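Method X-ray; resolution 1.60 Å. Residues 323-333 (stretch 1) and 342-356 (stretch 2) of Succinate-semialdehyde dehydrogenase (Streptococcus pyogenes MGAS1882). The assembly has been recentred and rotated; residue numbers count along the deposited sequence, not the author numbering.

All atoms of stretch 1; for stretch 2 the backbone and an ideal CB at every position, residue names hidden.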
# COMPACT_ATOMS: atom_id res chain seq x y z
N ASP A 323 21.81 7.70 32.29
CA ASP A 323 22.62 8.90 32.11
C ASP A 323 21.74 10.14 31.93
O ASP A 323 22.18 11.26 32.18
CB ASP A 323 23.58 8.76 30.92
CG ASP A 323 24.75 7.83 31.21
OD1 ASP A 323 24.86 7.34 32.36
OD2 ASP A 323 25.56 7.60 30.29
N HIS A 324 20.50 9.93 31.50
CA HIS A 324 19.57 11.03 31.30
C HIS A 324 18.51 11.12 32.39
O HIS A 324 17.48 11.77 32.20
CB HIS A 324 18.94 10.96 29.91
CG HIS A 324 19.87 11.36 28.82
ND1 HIS A 324 19.87 12.63 28.26
CD2 HIS A 324 20.86 10.68 28.19
CE1 HIS A 324 20.80 12.70 27.33
NE2 HIS A 324 21.42 11.53 27.26
N GLY A 325 18.76 10.47 33.52
CA GLY A 325 17.97 10.68 34.73
C GLY A 325 16.93 9.65 35.12
O GLY A 325 16.16 9.86 36.06
N ALA A 326 16.88 8.53 34.40
CA ALA A 326 15.92 7.49 34.73
C ALA A 326 16.34 6.75 36.00
O ALA A 326 17.51 6.76 36.38
CB ALA A 326 15.77 6.51 33.57
N GLU A 327 15.38 6.09 36.64
CA GLU A 327 15.66 5.33 37.85
C GLU A 327 15.85 3.85 37.54
O GLU A 327 15.03 3.24 36.85
CB GLU A 327 14.52 5.50 38.87
CG GLU A 327 14.70 4.63 40.11
CD GLU A 327 13.53 4.70 41.07
OE1 GLU A 327 12.49 5.31 40.73
OE2 GLU A 327 13.65 4.14 42.18
N LEU A 328 16.94 3.27 38.05
CA LEU A 328 17.13 1.82 37.95
C LEU A 328 16.35 1.15 39.07
O LEU A 328 16.73 1.22 40.24
CB LEU A 328 18.62 1.44 38.02
CG LEU A 328 18.91 -0.06 37.82
CD1 LEU A 328 18.45 -0.54 36.45
CD2 LEU A 328 20.39 -0.36 38.00
N VAL A 329 15.25 0.51 38.70
CA VAL A 329 14.35 -0.12 39.66
C VAL A 329 14.82 -1.52 40.02
O VAL A 329 14.79 -1.92 41.19
CB VAL A 329 12.91 -0.17 39.10
CG1 VAL A 329 12.02 -1.04 39.97
CG2 VAL A 329 12.34 1.24 38.97
N TYR A 330 15.28 -2.26 39.02
CA TYR A 330 15.72 -3.64 39.23
C TYR A 330 16.70 -4.07 38.15
O TYR A 330 16.58 -3.67 37.00
CB TYR A 330 14.52 -4.60 39.25
CG TYR A 330 14.96 -6.05 39.25
CD1 TYR A 330 15.39 -6.65 40.43
CD2 TYR A 330 14.96 -6.80 38.08
CE1 TYR A 330 15.80 -7.96 40.44
CE2 TYR A 330 15.38 -8.11 38.09
CZ TYR A 330 15.80 -8.68 39.27
OH TYR A 330 16.21 -9.99 39.28
N GLY A 331 17.67 -4.90 38.54
CA GLY A 331 18.55 -5.53 37.58
C GLY A 331 19.66 -4.63 37.09
O GLY A 331 20.26 -3.88 37.86
N GLY A 332 19.94 -4.71 35.79
CA GLY A 332 20.97 -3.89 35.18
C GLY A 332 22.38 -4.34 35.50
O GLY A 332 23.34 -3.64 35.20
N GLU A 333 22.50 -5.52 36.10
CA GLU A 333 23.82 -6.06 36.43
C GLU A 333 24.25 -7.03 35.35
O GLU A 333 23.43 -7.73 34.77
CB GLU A 333 23.77 -6.81 37.76
CG GLU A 333 23.07 -6.08 38.89
CD GLU A 333 22.70 -7.01 40.02
OE1 GLU A 333 21.52 -7.03 40.41
OE2 GLU A 333 23.60 -7.73 40.51
N UNK A 342 21.50 -10.65 28.64
CA UNK A 342 21.16 -9.42 29.34
C UNK A 342 20.15 -9.79 30.41
O UNK A 342 19.15 -10.45 30.13
CB UNK A 342 20.61 -8.35 28.39
N UNK A 343 20.39 -9.39 31.66
CA UNK A 343 19.43 -9.75 32.71
C UNK A 343 18.20 -8.86 32.64
O UNK A 343 18.29 -7.72 32.17
CB UNK A 343 20.08 -9.64 34.09
N UNK A 344 17.04 -9.39 33.06
CA UNK A 344 15.82 -8.58 33.12
C UNK A 344 16.08 -7.34 33.95
O UNK A 344 16.63 -7.42 35.05
CB UNK A 344 14.65 -9.38 33.70
N UNK A 345 15.72 -6.18 33.41
CA UNK A 345 16.07 -4.91 34.01
C UNK A 345 14.81 -4.05 33.97
O UNK A 345 14.07 -4.10 33.00
CB UNK A 345 17.24 -4.24 33.29
N UNK A 346 14.55 -3.29 35.04
CA UNK A 346 13.39 -2.42 35.07
C UNK A 346 13.84 -0.99 35.30
O UNK A 346 14.63 -0.72 36.20
CB UNK A 346 12.40 -2.86 36.15
N UNK A 347 13.36 -0.08 34.46
CA UNK A 347 13.61 1.34 34.65
C UNK A 347 12.30 2.11 34.81
O UNK A 347 11.25 1.67 34.37
CB UNK A 347 14.41 1.90 33.47
N UNK A 348 12.39 3.27 35.46
CA UNK A 348 11.24 4.15 35.62
C UNK A 348 11.74 5.59 35.59
O UNK A 348 12.92 5.83 35.31
CB UNK A 348 10.48 3.85 36.92
N UNK A 349 10.86 6.54 35.86
CA UNK A 349 11.24 7.94 35.87
C UNK A 349 11.75 8.50 34.55
O UNK A 349 12.60 9.39 34.54
CB UNK A 349 12.32 8.15 36.94
N UNK A 350 11.24 7.98 33.43
CA UNK A 350 11.58 8.56 32.13
C UNK A 350 10.81 9.86 31.93
O UNK A 350 9.58 9.89 32.06
CB UNK A 350 11.28 7.58 31.00
N UNK A 351 11.53 10.93 31.62
CA UNK A 351 10.91 12.19 31.24
C UNK A 351 11.06 12.40 29.74
O UNK A 351 11.83 11.70 29.08
CB UNK A 351 11.53 13.36 32.01
N UNK A 352 10.32 13.36 29.20
CA UNK A 352 10.28 13.55 27.75
C UNK A 352 11.61 13.96 27.12
O UNK A 352 11.84 13.74 25.93
CB UNK A 352 9.23 14.61 27.41
N UNK A 353 12.49 14.56 27.93
CA UNK A 353 13.79 14.98 27.44
C UNK A 353 14.80 13.84 27.50
O UNK A 353 15.95 13.99 27.08
CB UNK A 353 14.30 16.18 28.25
N UNK A 354 14.36 12.70 28.04
CA UNK A 354 15.18 11.48 28.06
C UNK A 354 14.92 10.74 26.75
O UNK A 354 13.78 10.40 26.46
CB UNK A 354 14.86 10.60 29.27
N UNK A 355 15.97 10.50 25.96
CA UNK A 355 15.79 9.87 24.65
C UNK A 355 15.04 8.54 24.73
O UNK A 355 14.26 8.22 23.83
CB UNK A 355 17.15 9.65 23.99
N UNK A 356 15.27 7.79 25.80
CA UNK A 356 14.66 6.47 25.95
C UNK A 356 13.12 6.54 26.16
O UNK A 356 12.41 5.57 25.91
CB UNK A 356 15.31 5.74 27.13

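Position 342 has no atom of stretch 1 within 5.5 Å of its ideal CB, so the contact sets no demand; it is Val 342. At 343 the CB points toward stretch 1, 3.9 Å from Glu 333 O, with the Tyr 330 ring further along. A long, flexible, apolar side chain would suit, and the residue is Met 343. Its CE lies 3.8 Å from Tyr 330 CZ, and its SD accepts a weak hydrogen bond from Glu 333 N (3.6 Å).

Position 344 has phi -54°, compatible with proline among many others. It is Pro 344, whose carbonyl O would lie 2.2 Å from an ideal CB on Gly 331; the absence of a side chain at Gly 331 leaves room for that carbonyl.

At 345 the CB is 3.7 Å from Gly 332 N, a donor within reach of a short polar side chain; serine, threonine or aspartate could answer. Thr 345 does: OG1 accepts a weak hydrogen bond from Gly 332 N (3.1 Å) and donates to Met 343 O (2.8 Å).

Position 346 is an antiparallel partner of Tyr 330, its CB 4.0 Å from Val 329 CB. Branched or long apolar residues fit. Ile 346 places CG2 3.8 Å from Val 329 CB and CD1 4.0 Å from Tyr 330 CB. Its carbonyl O serves the beta bulge, accepting from both Val 329 N (2.9 Å) and Tyr 330 N (3.3 Å).

Position 347 projects to the face shared with Leu 328. Beta-favouring apolar residues suit it; Ile 347 brings CG2 4.4 Å from Leu 328 CD1.

At 348, on the face shared with Glu 327, the CB already sits 3.8 Å from Val 329 CG2, so a small residue suffices. Ala 348 makes that contact with its methyl alone, while its backbone pairs with Glu 327 in both directions.

Position 349 has phi 62° and psi 32°, favouring glycine; it is Gly 349.

The CB of 350 points away, but a long apolar side chain could return to Ala 326. Leu 350 does, CD2 lying 3.9 Å from Ala 326 CB.

Positions 351 to 353 begin a type I turn, where polar residues are natural: Thr 351, Lys 352 and Asp 353. Thr 351 OG1 donates to Asp 353 OD2.

At 354 the CB is 4.1 Å from His 324 O, inviting a donor. Asn 354 brings ND2 3.3 Å from that His 324 O.

Position 355, phi -55°, permits proline. Pro 355 sets CD over one face of the His 324 ring, 3.8 Å from its centroid. No atom of stretch 1 lies within 5.5 Å of the ideal CB of 356, so this contact does not choose; it is Ile 356.

Stretch 2 (342-356) VMPTIIAGLTKDNPI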
# COMPACT_ATOMS: atom_id res chain seq x y z
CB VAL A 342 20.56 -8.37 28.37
CG1 VAL A 342 20.06 -7.13 29.12
CG2 VAL A 342 21.58 -7.97 27.31
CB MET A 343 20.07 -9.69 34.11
CG MET A 343 19.99 -8.35 34.80
SD MET A 343 20.56 -8.47 36.52
CE MET A 343 19.09 -9.07 37.33
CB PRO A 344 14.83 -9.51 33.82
CG PRO A 344 15.32 -10.89 33.48
CD PRO A 344 16.81 -10.77 33.51
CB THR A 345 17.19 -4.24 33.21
OG1 THR A 345 18.35 -5.10 33.20
CG2 THR A 345 17.57 -2.89 33.79
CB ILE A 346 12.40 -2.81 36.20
CG1 ILE A 346 11.95 -4.26 36.02
CG2 ILE A 346 11.19 -1.87 36.20
CD1 ILE A 346 11.14 -4.82 37.18
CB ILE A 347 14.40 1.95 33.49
CG1 ILE A 347 13.65 1.77 32.17
CG2 ILE A 347 15.80 1.34 33.44
CD1 ILE A 347 14.31 2.45 30.97
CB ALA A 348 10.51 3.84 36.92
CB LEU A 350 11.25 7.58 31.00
CG LEU A 350 12.11 6.31 30.92
CD1 LEU A 350 11.42 5.24 30.07
CD2 LEU A 350 13.49 6.60 30.36
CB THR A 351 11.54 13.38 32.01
OG1 THR A 351 12.93 13.49 31.67
CG2 THR A 351 11.41 13.18 33.50
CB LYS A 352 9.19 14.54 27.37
CG LYS A 352 7.81 14.01 27.59
CD LYS A 352 6.79 15.05 27.20
CE LYS A 352 5.39 14.59 27.51
NZ LYS A 352 4.41 15.66 27.17
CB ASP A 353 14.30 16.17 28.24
CG ASP A 353 13.91 16.09 29.69
OD1 ASP A 353 13.38 17.10 30.22
OD2 ASP A 353 14.12 15.02 30.30
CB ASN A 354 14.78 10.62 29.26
CG ASN A 354 15.74 9.47 29.51
OD1 ASN A 354 16.22 8.83 28.58
ND2 ASN A 354 16.02 9.19 30.78
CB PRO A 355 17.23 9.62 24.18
CG PRO A 355 18.02 10.67 24.87
CD PRO A 355 17.38 10.85 26.22
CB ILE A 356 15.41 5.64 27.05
CG1 ILE A 356 16.85 5.40 26.61
CG2 ILE A 356 14.72 4.31 27.34
CD1 ILE A 356 16.98 4.66 25.27
O HOH W 1 15.04 13.13 33.54
O HOH W 2 22.65 -7.61 32.10
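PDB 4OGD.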